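Local coordinates for protein bacterioferritin (PDB 3UOI) that probably stores iron, oxidising ferrous iron with dioxygen at a ferroxidase centre and laying down the ferric mineral inside a 24-subunit, heme-binding shell, at residues A119-L122 with E123-A127; P7-L10 with R11-E15. All blocks are in the same frame, centred on the assembly; numbering follows the deposited sequence.

Contact 1 (A119-L122 with E123-A127)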
loop_
_atom_site.group_PDB
_atom_site.type_symbol
_atom_site.label_atom_id
_atom_site.label_comp_id
_atom_site.label_asym_id
_atom_site.label_seq_id
_atom_site.Cartn_x
_atom_site.Cartn_y
_atom_site.Cartn_z
ATOM N N ALA A 119 -10.594 -6.190 -50.935
ATOM C CA ALA A 119 -11.272 -7.448 -50.832
ATOM C C ALA A 119 -11.225 -7.854 -49.359
ATOM O O ALA A 119 -12.170 -8.359 -48.866
ATOM C CB ALA A 119 -10.649 -8.468 -51.663
ATOM N N VAL A 120 -10.096 -7.618 -48.710
ATOM C CA VAL A 120 -9.917 -8.020 -47.329
ATOM C C VAL A 120 -10.860 -7.300 -46.390
ATOM O O VAL A 120 -11.504 -7.884 -45.580
ATOM C CB VAL A 120 -8.445 -8.019 -46.855
ATOM C CG1 VAL A 120 -8.346 -8.271 -45.391
ATOM C CG2 VAL A 120 -7.701 -9.085 -47.549
ATOM N N LEU A 121 -11.020 -6.032 -46.607
ATOM C CA LEU A 121 -11.981 -5.321 -45.839
ATOM C C LEU A 121 -13.417 -5.885 -46.049
ATOM O O LEU A 121 -14.152 -6.028 -45.138
ATOM C CB LEU A 121 -11.916 -3.863 -46.209
ATOM C CG LEU A 121 -13.047 -2.972 -45.747
ATOM C CD1 LEU A 121 -13.125 -2.949 -44.300
ATOM C CD2 LEU A 121 -12.912 -1.646 -46.280
ATOM N N LEU A 122 -13.769 -6.193 -47.277
ATOM C CA LEU A 122 -15.076 -6.692 -47.582
ATOM C C LEU A 122 -15.251 -8.064 -46.977
ATOM O O LEU A 122 -16.309 -8.429 -46.584
ATOM C CB LEU A 122 -15.344 -6.602 -49.048
ATOM C CG LEU A 122 -15.214 -5.170 -49.556
ATOM C CD1 LEU A 122 -15.346 -5.038 -50.992
ATOM C CD2 LEU A 122 -16.163 -4.252 -48.884
ATOM N N GLU A 123 -14.163 -8.798 -46.926
ATOM C CA GLU A 123 -14.130 -10.125 -46.379
ATOM C C GLU A 123 -14.505 -10.123 -44.894
ATOM O O GLU A 123 -15.282 -10.936 -44.427
ATOM C CB GLU A 123 -12.772 -10.773 -46.600
ATOM C CG GLU A 123 -12.681 -11.600 -47.852
ATOM C CD GLU A 123 -11.313 -12.164 -48.123
ATOM O OE1 GLU A 123 -10.495 -12.217 -47.221
ATOM O OE2 GLU A 123 -11.066 -12.516 -49.256
ATOM N N LYS A 124 -13.955 -9.162 -44.184
ATOM C CA LYS A 124 -14.285 -8.967 -42.781
ATOM C C LYS A 124 -15.732 -8.610 -42.546
ATOM O O LYS A 124 -16.357 -9.167 -41.700
ATOM C CB LYS A 124 -13.314 -7.969 -42.142
ATOM C CG LYS A 124 -11.966 -8.488 -42.213
ATOM C CD LYS A 124 -10.876 -7.634 -41.748
ATOM C CE LYS A 124 -9.711 -8.517 -41.417
ATOM N NZ LYS A 124 -8.368 -7.948 -41.591
ATOM N N ILE A 125 -16.261 -7.733 -43.358
ATOM C CA ILE A 125 -17.642 -7.306 -43.255
ATOM C C ILE A 125 -18.641 -8.439 -43.441
ATOM O O ILE A 125 -19.624 -8.553 -42.745
ATOM C CB ILE A 125 -17.932 -6.207 -44.247
ATOM C CG1 ILE A 125 -17.130 -4.968 -43.910
ATOM C CG2 ILE A 125 -19.402 -5.958 -44.368
ATOM C CD1 ILE A 125 -17.333 -3.893 -44.713
ATOM N N VAL A 126 -18.335 -9.290 -44.389
ATOM C CA VAL A 126 -19.122 -10.432 -44.676
ATOM C C VAL A 126 -19.176 -11.376 -43.498
ATOM O O VAL A 126 -20.215 -11.916 -43.196
ATOM C CB VAL A 126 -18.607 -11.206 -45.887
ATOM C CG1 VAL A 126 -18.972 -12.635 -45.735
ATOM C CG2 VAL A 126 -19.167 -10.641 -47.152
ATOM N N ALA A 127 -18.035 -11.568 -42.843
ATOM C CA ALA A 127 -18.015 -12.446 -41.696
ATOM C C ALA A 127 -18.915 -11.901 -40.571
ATOM O O ALA A 127 -19.728 -12.614 -39.976
ATOM C CB ALA A 127 -16.624 -12.684 -41.229
#
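I125 reaches back over one helical turn to L121 and L122, within helix 116-146 of the ferritin-like four-helix bundle. I125 CB, the branch carbon, lies 3.6 Å from L122 O. The next atom, I125 CG1, sits 3.4 Å from L121 O, the carbonyl that also accepts the I125 N-H at 3.2 Å. With CG1 anti to its own carbonyl carbon (chi1 -65°) and the chain extended beyond, CD1 meets the ends of both leucines: I125 CD1 lies 4.3 Å from L121 CD1 and equally far from L122 CD2. The three ends make an apolar patch; L122 and I125 are buried in the bundle, while L121 lies at its margin against helix 40-66. The patch's outer partners are I60 and H56 of helix 40-66, L12 and L13 of helix 7-36, and E20; H56 and E20 are predicted ligands of the first iron, which puts I125 in the lining just beside the probable ferroxidase centre.

A different face of the helix carries charge. The extended E123 chain passes the A119 carbonyl, and its OE2 is held by two arginines, R111 of the same chain and R111 of a neighbouring subunit, so this buried carboxylate probably stays ionised. K124 lies along the V120 carbonyl with its CG before its ammonium end swings past the valine obliquely. Four alpha-helical i+4 to i bonds run beneath, from E123 N to A119 O through V126 N to L122 O. At the exposed end of the lysine, K124 NZ stands 3.8 Å from the methyl V120 CG1.

Contact 2 (P7-L10 with R11-E15)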
loop_
_atom_site.group_PDB
_atom_site.type_symbol
_atom_site.label_atom_id
_atom_site.label_comp_id
_atom_site.label_asym_id
_atom_site.label_seq_id
_atom_site.Cartn_x
_atom_site.Cartn_y
_atom_site.Cartn_z
ATOM N N PRO A 7 -12.064 1.734 -60.676
ATOM C CA PRO A 7 -13.385 2.334 -60.651
ATOM C C PRO A 7 -14.532 1.406 -60.335
ATOM O O PRO A 7 -15.425 1.898 -59.747
ATOM C CB PRO A 7 -13.510 2.919 -62.042
ATOM C CG PRO A 7 -12.195 3.186 -62.428
ATOM C CD PRO A 7 -11.386 2.043 -61.923
ATOM N N ASP A 8 -14.530 0.150 -60.759
ATOM C CA ASP A 8 -15.549 -0.822 -60.380
ATOM C C ASP A 8 -15.468 -1.080 -58.866
ATOM O O ASP A 8 -16.453 -1.261 -58.243
ATOM C CB ASP A 8 -15.423 -2.170 -61.100
ATOM C CG ASP A 8 -15.370 -2.066 -62.590
ATOM O OD1 ASP A 8 -15.709 -1.058 -63.132
ATOM O OD2 ASP A 8 -14.996 -3.042 -63.217
ATOM N N VAL A 9 -14.248 -1.115 -58.330
ATOM C CA VAL A 9 -14.078 -1.312 -56.921
ATOM C C VAL A 9 -14.662 -0.166 -56.129
ATOM O O VAL A 9 -15.267 -0.376 -55.140
ATOM C CB VAL A 9 -12.639 -1.545 -56.462
ATOM C CG1 VAL A 9 -12.605 -1.715 -54.967
ATOM C CG2 VAL A 9 -12.045 -2.728 -57.106
ATOM N N LEU A 10 -14.420 1.047 -56.579
ATOM C CA LEU A 10 -14.929 2.212 -55.914
ATOM C C LEU A 10 -16.449 2.268 -55.920
ATOM O O LEU A 10 -17.037 2.526 -54.935
ATOM C CB LEU A 10 -14.303 3.466 -56.481
ATOM C CG LEU A 10 -12.883 3.799 -56.017
ATOM C CD1 LEU A 10 -12.340 4.987 -56.736
ATOM C CD2 LEU A 10 -12.789 4.001 -54.500
ATOM N N ARG A 11 -17.082 1.945 -57.007
ATOM C CA ARG A 11 -18.519 1.899 -56.993
ATOM C C ARG A 11 -18.972 0.882 -55.959
ATOM O O ARG A 11 -19.946 1.064 -55.306
ATOM C CB ARG A 11 -19.060 1.465 -58.351
ATOM C CG ARG A 11 -20.442 1.927 -58.645
ATOM C CD ARG A 11 -20.705 2.067 -60.116
ATOM N NE ARG A 11 -20.385 0.830 -60.764
ATOM C CZ ARG A 11 -19.306 0.599 -61.484
ATOM N NH1 ARG A 11 -18.409 1.544 -61.718
ATOM N NH2 ARG A 11 -19.131 -0.606 -61.974
ATOM N N LEU A 12 -18.262 -0.213 -55.887
ATOM C CA LEU A 12 -18.641 -1.301 -55.020
ATOM C C LEU A 12 -18.577 -0.848 -53.568
ATOM O O LEU A 12 -19.436 -1.132 -52.793
ATOM C CB LEU A 12 -17.751 -2.496 -55.285
ATOM C CG LEU A 12 -17.720 -3.570 -54.233
ATOM C CD1 LEU A 12 -18.945 -4.307 -54.275
ATOM C CD2 LEU A 12 -16.613 -4.424 -54.487
ATOM N N LEU A 13 -17.513 -0.139 -53.270
ATOM C CA LEU A 13 -17.244 0.385 -51.982
ATOM C C LEU A 13 -18.290 1.381 -51.597
ATOM O O LEU A 13 -18.826 1.295 -50.545
ATOM C CB LEU A 13 -15.828 0.981 -51.936
ATOM C CG LEU A 13 -14.651 -0.007 -51.836
ATOM C CD1 LEU A 13 -13.271 0.595 -51.873
ATOM C CD2 LEU A 13 -14.796 -0.882 -50.656
ATOM N N ASN A 14 -18.608 2.289 -52.491
ATOM C CA ASN A 14 -19.618 3.298 -52.238
ATOM C C ASN A 14 -21.004 2.709 -52.061
ATOM O O ASN A 14 -21.788 3.207 -51.350
ATOM C CB ASN A 14 -19.609 4.427 -53.239
ATOM C CG ASN A 14 -18.777 5.551 -52.808
ATOM O OD1 ASN A 14 -19.015 6.132 -51.790
ATOM N ND2 ASN A 14 -17.805 5.884 -53.588
ATOM N N GLU A 15 -21.238 1.636 -52.775
ATOM C CA GLU A 15 -22.468 0.927 -52.673
ATOM C C GLU A 15 -22.614 0.356 -51.280
ATOM O O GLU A 15 -23.639 0.403 -50.715
ATOM C CB GLU A 15 -22.483 -0.221 -53.664
ATOM C CG GLU A 15 -23.178 0.053 -54.926
ATOM C CD GLU A 15 -23.265 -1.165 -55.776
ATOM O OE1 GLU A 15 -22.625 -1.178 -56.814
ATOM O OE2 GLU A 15 -23.970 -2.101 -55.389
#
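The guanidinium of R11 has D8 OD1 at its edge, near its plane, while P7 O approaches obliquely. The two flat groups are turned 65° against each other, so they do not meet as a coplanar pair. A long salt bridge joins D8 OD1 to R11 NH2 at 3.6 Å, and R11 NH1 is 3.6 Å from P7 O. The arginine gets there by folding back: its chain leaves with CG anti to the backbone N, then bends at chi3 (54°), bringing the head beside D8 with both side chains pointing the same way. D8 keeps its other oxygen, OD2, for a salt bridge to K113.

These are the first two and a half turns of helix 7-36, opening the first long helix of the ferritin-like bundle. The side chain of D6, just before the helix, N-caps it, OD2 accepting the N-H of V9. On the buried face V9 and L13 lie side by side, V9 CG1 touching L13 CD1 at 3.9 Å; that same L13 methyl is 4.3 Å from L10 CD2. L13 CG also packs 3.4 Å from V9 O, the carbonyl that takes the L13 N-H. V9 and L12 face C110 of helix 85-112, and L13 faces R63 and I64 of helix 40-66.

N14 N donates to L10 O at 2.9 Å, while its side-chain OD1 accepts the backbone N-H of N72 and ND2 donates to L70 O, tying the helix to the segment that follows helix 40-66. The chemistry is thus divided: two basic groups share the D8 carboxylate, which probably favours its ionised form near the helix start, and V9, L12 and L13 turn aliphatic groups to the buried side.

Overall arrangement
From the N terminus, contact 2 comes first, in the opening turns of helix 7-36; the chain then passes through helices 40-66 and 85-112 before contact 1 falls near the start of helix 116-146. Each contact is local to one helix and closes no loop, and the two follow in series without nesting or crossing. Their centres lie 14 Å apart, yet they meet in the bundle interior, where L122 CD1 packs 3.8 Å from L12 CD2 and L122 also reaches L13. The first and last long helices are thereby joined near one end of the bundle. Contact 1 also borders neighbouring subunits, whereas contact 2 touches its own chain alone.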